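Local coordinates for hypothetical protein (Bacteroides eggerthii, PDB 4JGL) that is of unknown function, an orphan with a streptavidin-like fold extended by two extra alpha helices and containing bound calcium, at residues F112-T117 and Y125-K130; M26-A31 and K134-C139; S22-P27 and G46-E51; G53-M58 and N68-V73. All blocks are in the same frame, centred on the assembly; numbering follows the deposited sequence. Where two conformers were deposited one is given.

Contact 1 (F112-T117 and Y125-K130). With CA (calcium ion), chain D.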
loop_
_atom_site.group_PDB
_atom_site.type_symbol
_atom_site.label_atom_id
_atom_site.label_comp_id
_atom_site.label_asym_id
_atom_site.label_seq_id
_atom_site.Cartn_x
_atom_site.Cartn_y
_atom_site.Cartn_z
ATOM N N PHE A 112 -6.757 7.586 3.943
ATOM C CA PHE A 112 -7.260 6.421 4.661
ATOM C C PHE A 112 -7.043 6.587 6.154
ATOM O O PHE A 112 -5.989 7.071 6.578
ATOM C CB PHE A 112 -6.513 5.133 4.238
ATOM C CG PHE A 112 -6.862 4.634 2.860
ATOM C CD1 PHE A 112 -8.074 3.998 2.660
ATOM C CD2 PHE A 112 -5.990 4.757 1.794
ATOM C CE1 PHE A 112 -8.413 3.511 1.412
ATOM C CE2 PHE A 112 -6.336 4.298 0.548
ATOM C CZ PHE A 112 -7.538 3.678 0.355
ATOM N N THR A 113 -8.019 6.139 6.923
ATOM C CA THR A 113 -7.824 5.837 8.346
ATOM C C THR A 113 -8.088 4.350 8.502
ATOM O O THR A 113 -9.211 3.888 8.234
ATOM C CB THR A 113 -8.763 6.637 9.248
ATOM O OG1 THR A 113 -8.460 8.036 9.108
ATOM C CG2 THR A 113 -8.594 6.285 10.744
ATOM N N PHE A 114 -7.070 3.607 8.910
ATOM C CA PHE A 114 -7.183 2.178 9.139
ATOM C C PHE A 114 -7.354 1.922 10.632
ATOM O O PHE A 114 -6.534 2.392 11.441
ATOM C CB PHE A 114 -5.957 1.456 8.604
ATOM C CG PHE A 114 -5.871 1.456 7.103
ATOM C CD1 PHE A 114 -6.785 0.728 6.340
ATOM C CD2 PHE A 114 -4.913 2.181 6.450
ATOM C CE1 PHE A 114 -6.717 0.738 4.947
ATOM C CE2 PHE A 114 -4.842 2.193 5.063
ATOM C CZ PHE A 114 -5.761 1.483 4.325
ATOM N N ILE A 115 -8.415 1.186 10.984
ATOM C CA ILE A 115 -8.730 0.864 12.366
ATOM C C ILE A 115 -8.614 -0.649 12.581
ATOM O O ILE A 115 -8.807 -1.434 11.651
ATOM C CB ILE A 115 -10.127 1.354 12.782
ATOM C CG1 ILE A 115 -11.235 0.625 12.041
ATOM C CG2 ILE A 115 -10.242 2.868 12.589
ATOM C CD1 ILE A 115 -12.639 0.995 12.559
ATOM N N PRO A 116 -8.272 -1.087 13.801
ATOM C CA PRO A 116 -8.146 -2.520 14.009
ATOM C C PRO A 116 -9.451 -3.282 13.807
ATOM O O PRO A 116 -10.545 -2.706 13.829
ATOM C CB PRO A 116 -7.695 -2.634 15.468
ATOM C CG PRO A 116 -7.036 -1.323 15.742
ATOM C CD PRO A 116 -7.818 -0.309 14.963
ATOM N N THR A 117 -9.311 -4.591 13.651
ATOM C CA THR A 117 -10.426 -5.528 13.547
ATOM C C THR A 117 -10.356 -6.509 14.732
ATOM O O THR A 117 -9.894 -7.630 14.604
ATOM C CB THR A 117 -10.399 -6.250 12.200
ATOM O OG1 THR A 117 -9.146 -6.884 12.035
ATOM C CG2 THR A 117 -10.637 -5.266 11.053
ATOM N N TYR A 125 -6.464 -4.641 9.896
ATOM C CA TYR A 125 -7.154 -3.344 9.892
ATOM C C TYR A 125 -8.224 -3.334 8.815
ATOM O O TYR A 125 -8.184 -4.134 7.873
ATOM C CB TYR A 125 -6.199 -2.166 9.627
ATOM C CG TYR A 125 -5.073 -2.019 10.587
ATOM C CD1 TYR A 125 -3.905 -2.734 10.445
ATOM C CD2 TYR A 125 -5.171 -1.156 11.666
ATOM C CE1 TYR A 125 -2.848 -2.597 11.359
ATOM C CE2 TYR A 125 -4.151 -1.027 12.579
ATOM C CZ TYR A 125 -2.997 -1.750 12.433
ATOM O OH TYR A 125 -1.967 -1.629 13.342
ATOM N N VAL A 126 -9.141 -2.380 8.934
ATOM C CA VAL A 126 -10.097 -2.052 7.888
ATOM C C VAL A 126 -10.182 -0.526 7.788
ATOM O O VAL A 126 -10.025 0.182 8.790
ATOM C CB VAL A 126 -11.487 -2.682 8.186
ATOM C CG1 VAL A 126 -12.101 -2.128 9.480
ATOM C CG2 VAL A 126 -12.439 -2.527 6.978
ATOM N N ALA A 127 -10.429 -0.027 6.589
ATOM C CA ALA A 127 -10.620 1.391 6.358
ATOM C C ALA A 127 -11.898 1.860 7.029
ATOM O O ALA A 127 -12.860 1.113 7.111
ATOM C CB ALA A 127 -10.660 1.690 4.874
ATOM N N THR A 128 -11.911 3.127 7.430
ATOM C CA THR A 128 -13.120 3.728 8.006
ATOM C C THR A 128 -14.117 4.200 6.948
ATOM O O THR A 128 -15.307 4.330 7.268
ATOM C CB THR A 128 -12.784 4.914 8.904
ATOM O OG1 THR A 128 -12.121 5.887 8.128
ATOM C CG2 THR A 128 -11.912 4.498 10.072
ATOM N N GLU A 129 -13.650 4.437 5.720
ATOM C CA GLU A 129 -14.487 4.979 4.652
ATOM C C GLU A 129 -14.341 4.162 3.385
ATOM O O GLU A 129 -13.294 3.587 3.131
ATOM C CB GLU A 129 -14.120 6.431 4.364
ATOM C CG GLU A 129 -14.405 7.351 5.530
ATOM C CD GLU A 129 -14.312 8.823 5.165
ATOM O OE1 GLU A 129 -14.555 9.174 3.990
ATOM O OE2 GLU A 129 -14.002 9.626 6.066
ATOM N N LYS A 130 -15.406 4.129 2.588
ATOM C CA LYS A 130 -15.409 3.435 1.326
ATOM C C LYS A 130 -14.624 4.194 0.271
ATOM O O LYS A 130 -14.584 5.446 0.262
ATOM C CB LYS A 130 -16.848 3.283 0.809
ATOM C CG LYS A 130 -17.716 2.371 1.665
ATOM C CD LYS A 130 -19.144 2.336 1.165
ATOM C CE LYS A 130 -20.052 1.599 2.133
ATOM N NZ LYS A 130 -21.471 1.627 1.626
HETATM CA CA CA D . -7.909 -8.399 13.598
HETATM O O HOH W 1 -10.661 5.569 5.646
HETATM O O HOH W 2 -6.968 -6.390 14.401
HETATM O O HOH W 3 -7.835 -9.347 15.789
HETATM O O HOH W 4 -5.780 -9.471 13.801
#
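Ile115 and Val126 form an antiparallel hydrogen-bonded pair, with Ile115 N to Val126 O and Val126 N to Ile115 O both 2.9 Å, while the axes of strands 112-116 and 125-127 run at 142° to each other. Phe114 and Ala127 make the neighbouring non-hydrogen-bonded pair. Beyond it, Thr128 N still reaches Thr113 O, though with a bent N-H (139°), and a water bridges Thr113 N to Thr128 OG1. On the face carrying Ile115 and Val126 these two side chains lie side by side and point the same way, CG1 of Ile115 standing 3.9 Å from CG1 of Val126. The second branch of Ile115 is pressed hard: its CG2 is 3.4 Å from Thr128 CG2, below normal van der Waals separation. The other face is aromatic, and there Ala127 CB touches Phe114 CE1 and Phe112 CD1, each at 4.1 Å. Thr117 splits its work between the strand and the metal. Its CG2 rests on Val126 CG1 (3.8 Å), whereas OG1, set between the backbone N and the carbonyl carbon (chi1 56°), binds calcium at 2.5 Å together with the carbonyl O of the same residue. Three waters also bind the ion, one of them accepting from Thr117 N, and Cys120 O and Ser123 O add protein ligands. The arrangement is a beta hairpin of a streptavidin-like barrel whose connecting loop folds round a calcium ion.

Contact 2 (M26-A31 and K134-C139)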
loop_
_atom_site.group_PDB
_atom_site.type_symbol
_atom_site.label_atom_id
_atom_site.label_comp_id
_atom_site.label_asym_id
_atom_site.label_seq_id
_atom_site.Cartn_x
_atom_site.Cartn_y
_atom_site.Cartn_z
HETATM N N MSE A 26 -4.580 -6.374 0.436
HETATM C CA MSE A 26 -5.595 -5.335 0.577
HETATM C C MSE A 26 -6.793 -5.632 -0.327
HETATM O O MSE A 26 -6.997 -4.974 -1.351
HETATM C CB MSE A 26 -5.032 -3.954 0.249
HETATM C CG MSE A 26 -3.829 -3.552 1.123
HETATM SE SE MSE A 26 -3.301 -1.786 0.839
HETATM C CE MSE A 26 -4.930 -0.886 1.507
ATOM N N PRO A 27 -7.598 -6.623 0.057
ATOM C CA PRO A 27 -8.857 -6.838 -0.657
ATOM C C PRO A 27 -9.815 -5.683 -0.332
ATOM O O PRO A 27 -9.711 -5.054 0.726
ATOM C CB PRO A 27 -9.361 -8.154 -0.066
ATOM C CG PRO A 27 -8.817 -8.164 1.310
ATOM C CD PRO A 27 -7.445 -7.510 1.209
ATOM N N ALA A 28 -10.751 -5.436 -1.238
ATOM C CA ALA A 28 -11.796 -4.450 -1.075
ATOM C C ALA A 28 -13.136 -5.171 -1.050
ATOM O O ALA A 28 -13.446 -5.917 -1.953
ATOM C CB ALA A 28 -11.772 -3.402 -2.195
ATOM N N ILE A 29 -13.924 -4.917 -0.006
ATOM C CA ILE A 29 -15.176 -5.653 0.267
ATOM C C ILE A 29 -16.272 -4.661 0.632
ATOM O O ILE A 29 -16.008 -3.660 1.291
ATOM C CB ILE A 29 -14.941 -6.634 1.428
ATOM C CG1 ILE A 29 -13.797 -7.569 1.077
ATOM C CG2 ILE A 29 -16.199 -7.429 1.788
ATOM C CD1 ILE A 29 -13.320 -8.451 2.207
ATOM N N SER A 30 -17.515 -4.920 0.199
ATOM C CA SER A 30 -18.594 -3.969 0.453
ATOM C C SER A 30 -18.882 -3.782 1.945
ATOM O O SER A 30 -19.276 -2.698 2.362
ATOM C CB SER A 30 -19.876 -4.374 -0.281
ATOM O OG SER A 30 -19.655 -4.301 -1.664
ATOM N N ALA A 31 -18.722 -4.843 2.732
ATOM C CA ALA A 31 -18.952 -4.788 4.176
ATOM C C ALA A 31 -17.658 -4.445 4.907
ATOM O O ALA A 31 -16.593 -4.899 4.523
ATOM C CB ALA A 31 -19.462 -6.121 4.676
ATOM N N LYS A 134 -16.402 0.364 -1.597
ATOM C CA LYS A 134 -15.895 -0.746 -0.809
ATOM C C LYS A 134 -14.867 -0.333 0.217
ATOM O O LYS A 134 -14.196 0.679 0.083
ATOM C CB LYS A 134 -15.307 -1.814 -1.713
ATOM C CG LYS A 134 -16.387 -2.435 -2.630
ATOM C CD LYS A 134 -15.863 -3.591 -3.409
ATOM C CE LYS A 134 -16.947 -4.293 -4.223
ATOM N NZ LYS A 134 -16.370 -5.333 -5.116
ATOM N N TYR A 135 -14.744 -1.165 1.243
ATOM C CA TYR A 135 -13.744 -0.999 2.281
ATOM C C TYR A 135 -12.494 -1.799 1.981
ATOM O O TYR A 135 -12.582 -3.001 1.770
ATOM C CB TYR A 135 -14.291 -1.459 3.631
ATOM C CG TYR A 135 -15.474 -0.654 4.112
ATOM C CD1 TYR A 135 -15.290 0.521 4.803
ATOM C CD2 TYR A 135 -16.779 -1.057 3.849
ATOM C CE1 TYR A 135 -16.359 1.268 5.248
ATOM C CE2 TYR A 135 -17.850 -0.310 4.291
ATOM C CZ TYR A 135 -17.644 0.838 4.996
ATOM O OH TYR A 135 -18.737 1.573 5.436
ATOM N N TYR A 136 -11.343 -1.127 1.964
ATOM C CA TYR A 136 -10.081 -1.831 1.920
ATOM C C TYR A 136 -9.747 -2.379 3.299
ATOM O O TYR A 136 -9.913 -1.706 4.312
ATOM C CB TYR A 136 -8.957 -0.900 1.468
ATOM C CG TYR A 136 -8.897 -0.712 -0.020
ATOM C CD1 TYR A 136 -8.386 -1.703 -0.845
ATOM C CD2 TYR A 136 -9.335 0.458 -0.614
ATOM C CE1 TYR A 136 -8.336 -1.557 -2.234
ATOM C CE2 TYR A 136 -9.272 0.624 -1.992
ATOM C CZ TYR A 136 -8.777 -0.386 -2.796
ATOM O OH TYR A 136 -8.761 -0.208 -4.171
ATOM N N TYR A 137 -9.243 -3.599 3.323
ATOM C CA TYR A 137 -8.690 -4.208 4.509
ATOM C C TYR A 137 -7.181 -4.284 4.400
ATOM O O TYR A 137 -6.621 -4.249 3.300
ATOM C CB TYR A 137 -9.244 -5.621 4.678
ATOM C CG TYR A 137 -10.712 -5.662 5.059
ATOM C CD1 TYR A 137 -11.713 -5.312 4.155
ATOM C CD2 TYR A 137 -11.108 -6.060 6.324
ATOM C CE1 TYR A 137 -13.053 -5.389 4.501
ATOM C CE2 TYR A 137 -12.444 -6.137 6.666
ATOM C CZ TYR A 137 -13.406 -5.814 5.744
ATOM O OH TYR A 137 -14.734 -5.891 6.139
ATOM N N LEU A 138 -6.528 -4.402 5.556
ATOM C CA LEU A 138 -5.106 -4.755 5.620
ATOM C C LEU A 138 -5.055 -6.123 6.274
ATOM O O LEU A 138 -5.368 -6.284 7.448
ATOM C CB LEU A 138 -4.302 -3.752 6.452
ATOM C CG LEU A 138 -4.259 -2.313 5.979
ATOM C CD1 LEU A 138 -3.411 -1.456 6.894
ATOM C CD2 LEU A 138 -3.747 -2.207 4.583
ATOM N N CYS A 139 -4.614 -7.129 5.519
ATOM C CA CYS A 139 -4.419 -8.492 5.991
ATOM C C CYS A 139 -2.938 -8.786 5.997
ATOM O O CYS A 139 -2.297 -8.764 4.941
ATOM C CB CYS A 139 -5.161 -9.479 5.089
ATOM S SG CYS A 139 -6.933 -9.159 4.929
HETATM O O HOH W 5 -13.093 -6.344 -4.967
#
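A bend at the last torsion of Met26, built as selenomethionine (chi3 65°), turns CE onto Leu138 CD2, 3.6 Å away, and toward Tyr136 CB at 4.0 Å; the chain before the bend already runs beside Leu138, with Met26 CG and SE on CD2 at 3.7 and 3.8 Å. Tyr137 has CG anti to its own carbonyl carbon (chi1 -70°), which starts its ring beside the backbone N. The contact pairs the first strand of the chain, 22-29, with the last, 135-140, and so closes the barrel of the streptavidin-like fold. Evidence for the antiparallel register is the Ile29-Tyr135 pair, bonded in both directions, followed by Tyr137 N to Pro27 O. The side chains of Ile29 and Tyr137 cross at about a right angle, with Ile29 CB 3.8 Å from Tyr137 CE1. On the face carrying Ala28 and Tyr136, the methyl Ala28 CB stands over the Tyr136 ring in a CH-pi contact, 4.2 Å from the centroid and 22° off the normal, displaced toward the rim; Met26 O lies in plane at the edge of the same ring. Lys57 adds a cation-pi contact to this tyrosine, and the Tyr137 ring meets Phe38 edge-to-face. At the far end Tyr135 turns a ring edge to the loop, its CD2 3.3 Å from Ser30 O. The Tyr137 hydroxyl is gripped twice: it takes a hydrogen bond from Phe34 N and gives one from OH to Ala31 O, at 2.7 Å and from outside the carbonyl plane.

Contact 3 (S22-P27 and G46-E51)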
loop_
_atom_site.group_PDB
_atom_site.type_symbol
_atom_site.label_atom_id
_atom_site.label_comp_id
_atom_site.label_asym_id
_atom_site.label_seq_id
_atom_site.Cartn_x
_atom_site.Cartn_y
_atom_site.Cartn_z
ATOM N N SER A 22 6.046 -3.937 7.509
ATOM C CA SER A 22 5.122 -5.028 7.338
ATOM C C SER A 22 4.347 -4.931 6.037
ATOM O O SER A 22 4.059 -3.852 5.527
ATOM C CB SER A 22 4.172 -5.094 8.525
ATOM O OG SER A 22 3.680 -3.799 8.832
ATOM N N GLY A 23 4.062 -6.092 5.476
ATOM C CA GLY A 23 3.292 -6.209 4.252
ATOM C C GLY A 23 1.883 -6.684 4.482
ATOM O O GLY A 23 1.597 -7.411 5.439
ATOM N N TYR A 24 1.005 -6.302 3.563
ATOM C CA TYR A 24 -0.420 -6.584 3.653
ATOM C C TYR A 24 -0.996 -6.889 2.309
ATOM O O TYR A 24 -0.652 -6.237 1.302
ATOM C CB TYR A 24 -1.201 -5.392 4.235
ATOM C CG TYR A 24 -0.686 -4.974 5.575
ATOM C CD1 TYR A 24 -1.104 -5.617 6.729
ATOM C CD2 TYR A 24 0.253 -3.976 5.685
ATOM C CE1 TYR A 24 -0.587 -5.267 7.970
ATOM C CE2 TYR A 24 0.801 -3.651 6.905
ATOM C CZ TYR A 24 0.354 -4.258 8.045
ATOM O OH TYR A 24 0.884 -3.933 9.265
ATOM N N LEU A 25 -1.922 -7.850 2.269
ATOM C CA LEU A 25 -2.855 -7.913 1.169
ATOM C C LEU A 25 -4.038 -7.003 1.481
ATOM O O LEU A 25 -4.432 -6.851 2.637
ATOM C CB LEU A 25 -3.356 -9.340 0.974
ATOM C CG LEU A 25 -2.300 -10.311 0.452
ATOM C CD1 LEU A 25 -2.839 -11.764 0.435
ATOM C CD2 LEU A 25 -1.758 -9.900 -0.899
HETATM N N MSE A 26 -4.580 -6.374 0.436
HETATM C CA MSE A 26 -5.595 -5.335 0.577
HETATM C C MSE A 26 -6.793 -5.632 -0.327
HETATM O O MSE A 26 -6.997 -4.974 -1.351
HETATM C CB MSE A 26 -5.032 -3.954 0.249
HETATM C CG MSE A 26 -3.829 -3.552 1.123
HETATM SE SE MSE A 26 -3.301 -1.786 0.839
HETATM C CE MSE A 26 -4.930 -0.886 1.507
ATOM N N PRO A 27 -7.598 -6.623 0.057
ATOM C CA PRO A 27 -8.857 -6.838 -0.657
ATOM C C PRO A 27 -9.815 -5.683 -0.332
ATOM O O PRO A 27 -9.711 -5.054 0.726
ATOM C CB PRO A 27 -9.361 -8.154 -0.066
ATOM C CG PRO A 27 -8.817 -8.164 1.310
ATOM C CD PRO A 27 -7.445 -7.510 1.209
ATOM N N GLY A 46 -0.162 -3.616 0.433
ATOM C CA GLY A 46 0.293 -2.557 1.279
ATOM C C GLY A 46 1.619 -2.821 1.952
ATOM O O GLY A 46 1.976 -3.965 2.207
ATOM N N TYR A 47 2.289 -1.742 2.336
ATOM C CA TYR A 47 3.588 -1.840 2.993
ATOM C C TYR A 47 3.725 -0.711 3.984
ATOM O O TYR A 47 3.743 0.452 3.587
ATOM C CB TYR A 47 4.701 -1.786 1.946
ATOM C CG TYR A 47 6.074 -2.201 2.384
ATOM C CD1 TYR A 47 6.380 -3.505 2.705
ATOM C CD2 TYR A 47 7.106 -1.301 2.405
ATOM C CE1 TYR A 47 7.670 -3.884 3.043
ATOM C CE2 TYR A 47 8.380 -1.668 2.762
ATOM C CZ TYR A 47 8.666 -2.951 3.064
ATOM O OH TYR A 47 9.964 -3.282 3.407
ATOM N N LEU A 48 3.777 -1.057 5.258
ATOM C CA LEU A 48 3.903 -0.068 6.328
ATOM C C LEU A 48 5.366 0.031 6.741
ATOM O O LEU A 48 5.994 -0.991 7.007
ATOM C CB LEU A 48 3.033 -0.442 7.529
ATOM C CG LEU A 48 2.872 0.607 8.617
ATOM C CD1 LEU A 48 1.930 1.683 8.154
ATOM C CD2 LEU A 48 2.364 -0.042 9.897
HETATM N N MSE A 49 5.894 1.250 6.768
HETATM C CA MSE A 49 7.311 1.496 7.050
HETATM C C MSE A 49 7.464 2.428 8.231
HETATM O O MSE A 49 7.600 3.651 8.057
HETATM C CB MSE A 49 7.960 2.130 5.854
HETATM C CG MSE A 49 7.936 1.339 4.599
HETATM SE SE MSE A 49 8.738 2.169 3.083
HETATM C CE MSE A 49 10.434 2.111 3.622
ATOM N N PRO A 50 7.428 1.877 9.450
ATOM C CA PRO A 50 7.519 2.740 10.620
ATOM C C PRO A 50 8.817 3.550 10.691
ATOM O O PRO A 50 8.783 4.652 11.235
ATOM C CB PRO A 50 7.427 1.759 11.780
ATOM C CG PRO A 50 6.714 0.556 11.219
ATOM C CD PRO A 50 7.146 0.480 9.816
ATOM N N GLU A 51 9.910 3.051 10.110
ATOM C CA GLU A 51 11.208 3.765 10.128
ATOM C C GLU A 51 11.178 5.076 9.321
ATOM O O GLU A 51 12.018 5.963 9.511
ATOM C CB GLU A 51 12.342 2.865 9.590
ATOM C CG GLU A 51 12.462 2.857 8.061
ATOM C CD GLU A 51 13.853 2.490 7.531
ATOM O OE1 GLU A 51 14.853 2.693 8.251
ATOM O OE2 GLU A 51 13.940 2.005 6.375
#
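Tyr24 presents a ring edge to Leu48, whose CB lies in the ring plane 4.0 Å from CE2, while the carbonyl O of Gly46 approaches the same ring obliquely. The Tyr47 ring, on the other face of the sheet, has Ser22 O 3.7 Å from its CD1, again from an oblique direction, and it also meets the rings of Phe148 and Phe152. Successive residues point to opposite faces, and the antiparallel register pairs Tyr24 with Gly46 and Ser22 with Leu48 (hydrogen-bonded) and Tyr47 with Gly23 between them (non-hydrogen-bonded). The backbone bonds include Leu48 N to Ser22 O and Gly46 N to Tyr24 O, both 2.8 Å. In one of the two Ser22 conformers OG sits 2.8 Å from Tyr24 OH, a hydrogen bond doubtful to the extent that it holds for that copy only; OG also touches Leu48 CB (3.7 Å), a plain van der Waals contact. Beside Gly46, on the face of Tyr24 and Leu48, the selenium of Met26 takes the room, SE lying 3.7 Å from Gly46 CA. Tyr47 CG is anti to its backbone N (chi1 -166°), starting the ring beside the carbonyl carbon; farther out, its OH bonds to Glu149 OE2. Within the streptavidin-like sheet the pair is flanked by strand 135-140, where Leu138 touches Tyr24, and by strand 54-61, where Leu56 bonds to Tyr47, while helix 142-153 lies against the Tyr47 face.

Contact 4 (G53-M58 and N68-V73)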
loop_
_atom_site.group_PDB
_atom_site.type_symbol
_atom_site.label_atom_id
_atom_site.label_comp_id
_atom_site.label_asym_id
_atom_site.label_seq_id
_atom_site.Cartn_x
_atom_site.Cartn_y
_atom_site.Cartn_z
ATOM N N GLY A 53 7.842 6.519 8.463
ATOM C CA GLY A 53 6.504 7.054 8.561
ATOM C C GLY A 53 5.754 7.062 7.239
ATOM O O GLY A 53 5.022 7.990 6.948
ATOM N N LEU A 54 5.973 6.020 6.425
ATOM C CA LEU A 54 5.317 5.890 5.140
ATOM C C LEU A 54 4.462 4.634 5.089
ATOM O O LEU A 54 4.761 3.615 5.717
ATOM C CB LEU A 54 6.336 5.812 4.016
ATOM C CG LEU A 54 7.328 6.970 3.937
ATOM C CD1 LEU A 54 8.314 6.681 2.812
ATOM C CD2 LEU A 54 6.611 8.299 3.698
ATOM N N PHE A 55 3.394 4.732 4.312
ATOM C CA PHE A 55 2.527 3.617 3.977
ATOM C C PHE A 55 2.413 3.583 2.471
ATOM O O PHE A 55 2.035 4.589 1.856
ATOM C CB PHE A 55 1.152 3.756 4.623
ATOM C CG PHE A 55 0.187 2.701 4.162
ATOM C CD1 PHE A 55 0.331 1.400 4.602
ATOM C CD2 PHE A 55 -0.785 2.988 3.239
ATOM C CE1 PHE A 55 -0.520 0.371 4.146
ATOM C CE2 PHE A 55 -1.656 1.960 2.784
ATOM C CZ PHE A 55 -1.476 0.670 3.215
ATOM N N LEU A 56 2.773 2.459 1.852
ATOM C CA LEU A 56 2.683 2.325 0.412
ATOM C C LEU A 56 1.539 1.414 0.030
ATOM O O LEU A 56 1.307 0.403 0.670
ATOM C CB LEU A 56 3.997 1.802 -0.166
ATOM C CG LEU A 56 5.133 2.814 -0.285
ATOM C CD1 LEU A 56 5.525 3.347 1.085
ATOM C CD2 LEU A 56 6.326 2.192 -1.022
ATOM N N LYS A 57 0.822 1.792 -1.021
ATOM C CA LYS A 57 -0.274 0.990 -1.550
ATOM C C LYS A 57 -0.045 0.776 -3.031
ATOM O O LYS A 57 0.069 1.750 -3.792
ATOM C CB LYS A 57 -1.611 1.688 -1.311
ATOM C CG LYS A 57 -2.787 0.919 -1.896
ATOM C CD LYS A 57 -4.106 1.480 -1.404
ATOM C CE LYS A 57 -5.286 0.636 -1.886
ATOM N NZ LYS A 57 -5.520 0.870 -3.331
HETATM N N MSE A 58 0.010 -0.486 -3.447
HETATM C CA MSE A 58 0.322 -0.874 -4.822
HETATM C C MSE A 58 -0.839 -1.568 -5.489
HETATM O O MSE A 58 -1.457 -2.461 -4.906
HETATM C CB MSE A 58 1.521 -1.796 -4.793
HETATM C CG MSE A 58 1.968 -2.301 -6.153
HETATM SE SE MSE A 58 3.738 -2.993 -6.181
HETATM C CE MSE A 58 3.058 -4.338 -5.742
ATOM N N ASN A 68 1.060 4.263 -4.558
ATOM C CA ASN A 68 0.887 5.486 -3.791
ATOM C C ASN A 68 1.794 5.458 -2.559
ATOM O O ASN A 68 1.789 4.474 -1.805
ATOM C CB ASN A 68 -0.580 5.669 -3.367
ATOM C CG ASN A 68 -1.444 6.355 -4.435
ATOM O OD1 ASN A 68 -0.964 7.181 -5.204
ATOM N ND2 ASN A 68 -2.739 6.011 -4.471
ATOM N N ILE A 69 2.569 6.523 -2.388
ATOM C CA ILE A 69 3.352 6.748 -1.177
ATOM C C ILE A 69 2.547 7.721 -0.336
ATOM O O ILE A 69 2.349 8.891 -0.714
ATOM C CB ILE A 69 4.728 7.347 -1.467
ATOM C CG1 ILE A 69 5.568 6.426 -2.351
ATOM C CG2 ILE A 69 5.460 7.593 -0.136
ATOM C CD1 ILE A 69 6.821 7.119 -2.913
ATOM N N TYR A 70 2.026 7.219 0.776
ATOM C CA TYR A 70 1.339 8.002 1.796
ATOM C C TYR A 70 2.312 8.261 2.925
ATOM O O TYR A 70 3.141 7.401 3.244
ATOM C CB TYR A 70 0.146 7.229 2.398
ATOM C CG TYR A 70 -1.035 7.033 1.474
ATOM C CD1 TYR A 70 -1.124 5.974 0.575
ATOM C CD2 TYR A 70 -2.118 7.878 1.551
ATOM C CE1 TYR A 70 -2.250 5.834 -0.234
ATOM C CE2 TYR A 70 -3.206 7.741 0.756
ATOM C CZ TYR A 70 -3.279 6.737 -0.152
ATOM O OH TYR A 70 -4.414 6.605 -0.949
ATOM N N THR A 71 2.143 9.398 3.596
ATOM C CA THR A 71 2.731 9.568 4.907
ATOM C C THR A 71 1.701 9.144 5.947
ATOM O O THR A 71 0.504 9.232 5.695
ATOM C CB THR A 71 3.184 11.020 5.128
ATOM O OG1 THR A 71 2.069 11.897 4.973
ATOM C CG2 THR A 71 4.278 11.384 4.144
ATOM N N TYR A 72 2.134 8.638 7.095
ATOM C CA TYR A 72 1.178 8.232 8.117
ATOM C C TYR A 72 1.645 8.660 9.489
ATOM O O TYR A 72 2.847 8.825 9.744
ATOM C CB TYR A 72 0.859 6.729 8.114
ATOM C CG TYR A 72 1.828 5.853 8.852
ATOM C CD1 TYR A 72 2.947 5.339 8.229
ATOM C CD2 TYR A 72 1.628 5.537 10.190
ATOM C CE1 TYR A 72 3.819 4.517 8.894
ATOM C CE2 TYR A 72 2.506 4.733 10.869
ATOM C CZ TYR A 72 3.597 4.217 10.219
ATOM O OH TYR A 72 4.491 3.407 10.875
ATOM N N VAL A 73 0.658 8.801 10.356
ATOM C CA VAL A 73 0.857 8.965 11.787
ATOM C C VAL A 73 -0.140 8.051 12.486
ATOM O O VAL A 73 -1.183 7.696 11.923
ATOM C CB VAL A 73 0.671 10.422 12.249
ATOM C CG1 VAL A 73 1.674 11.343 11.538
ATOM C CG2 VAL A 73 -0.751 10.909 12.073
#
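Tyr70 N gives a 2.8 Å hydrogen bond to Phe55 O, and that oxygen also lies in the plane of the Tyr70 ring at its edge, 3.7 Å from CD1. The return bond from Phe55 N completes the pair, and Lys57 with Asn68 repeats the pattern. Strands 54-61 and 64-75 thus form an antiparallel beta hairpin of the streptavidin-like sheet, with segment axes 144° apart. On the face of Phe55 and Tyr70 the two side chains lie side by side and point the same way, Phe55 CD2 being 4.0 Å from Tyr70 CD1 at the edge of the phenylalanine ring. This face looks inward: Phe55 meets the ring of Phe114, and Tyr70 OH bonds to Pro110 O. Lys57, on the same face, carries its amine off to a salt bridge with Asp44. The other face, mainly aliphatic, packs against helices 158-165 and 142-153. There Leu54 CD2 touches both Thr71 CG2 (3.9 Å) and Ile69 CG2 (4.1 Å). At the start of the hairpin, Gly53 and Leu54 form a G1 beta bulge opposite Met49, the glycine having positive phi (61°). Its carbonyl O receives Tyr72 N at 3.0 Å, from well above the carbonyl plane. Tyr72 CG lies between its backbone N and carbonyl carbon (chi1 83°), and the ring turns an edge to the bulge, CE1 standing 3.4 Å from Leu54 O.

Overall arrangement
The four contacts are four of the strand pairings of one curled antiparallel sheet. Contacts 3 and 4, with centres 9 Å apart, share a boundary where Tyr47 O receives Leu56 N at 2.8 Å. Contacts 1 and 2 are likewise 9 Å apart, joined by Ala127 N to Tyr136 O. Contact 2 shares Met26 and Pro27 with contact 3 and encloses contacts 1 and 4 along the chain. Inside the barrel all four converge on an apolar centre: Met26 CE is 3.8 Å from Phe114 CZ, and Phe55 CZ is 3.9 Å from Leu138 CD2. Thr117 of contact 1 binds the calcium at the hairpin loop, and the nearest atom of the Tyr137 side chain of contact 2 is about 8 Å from that ion.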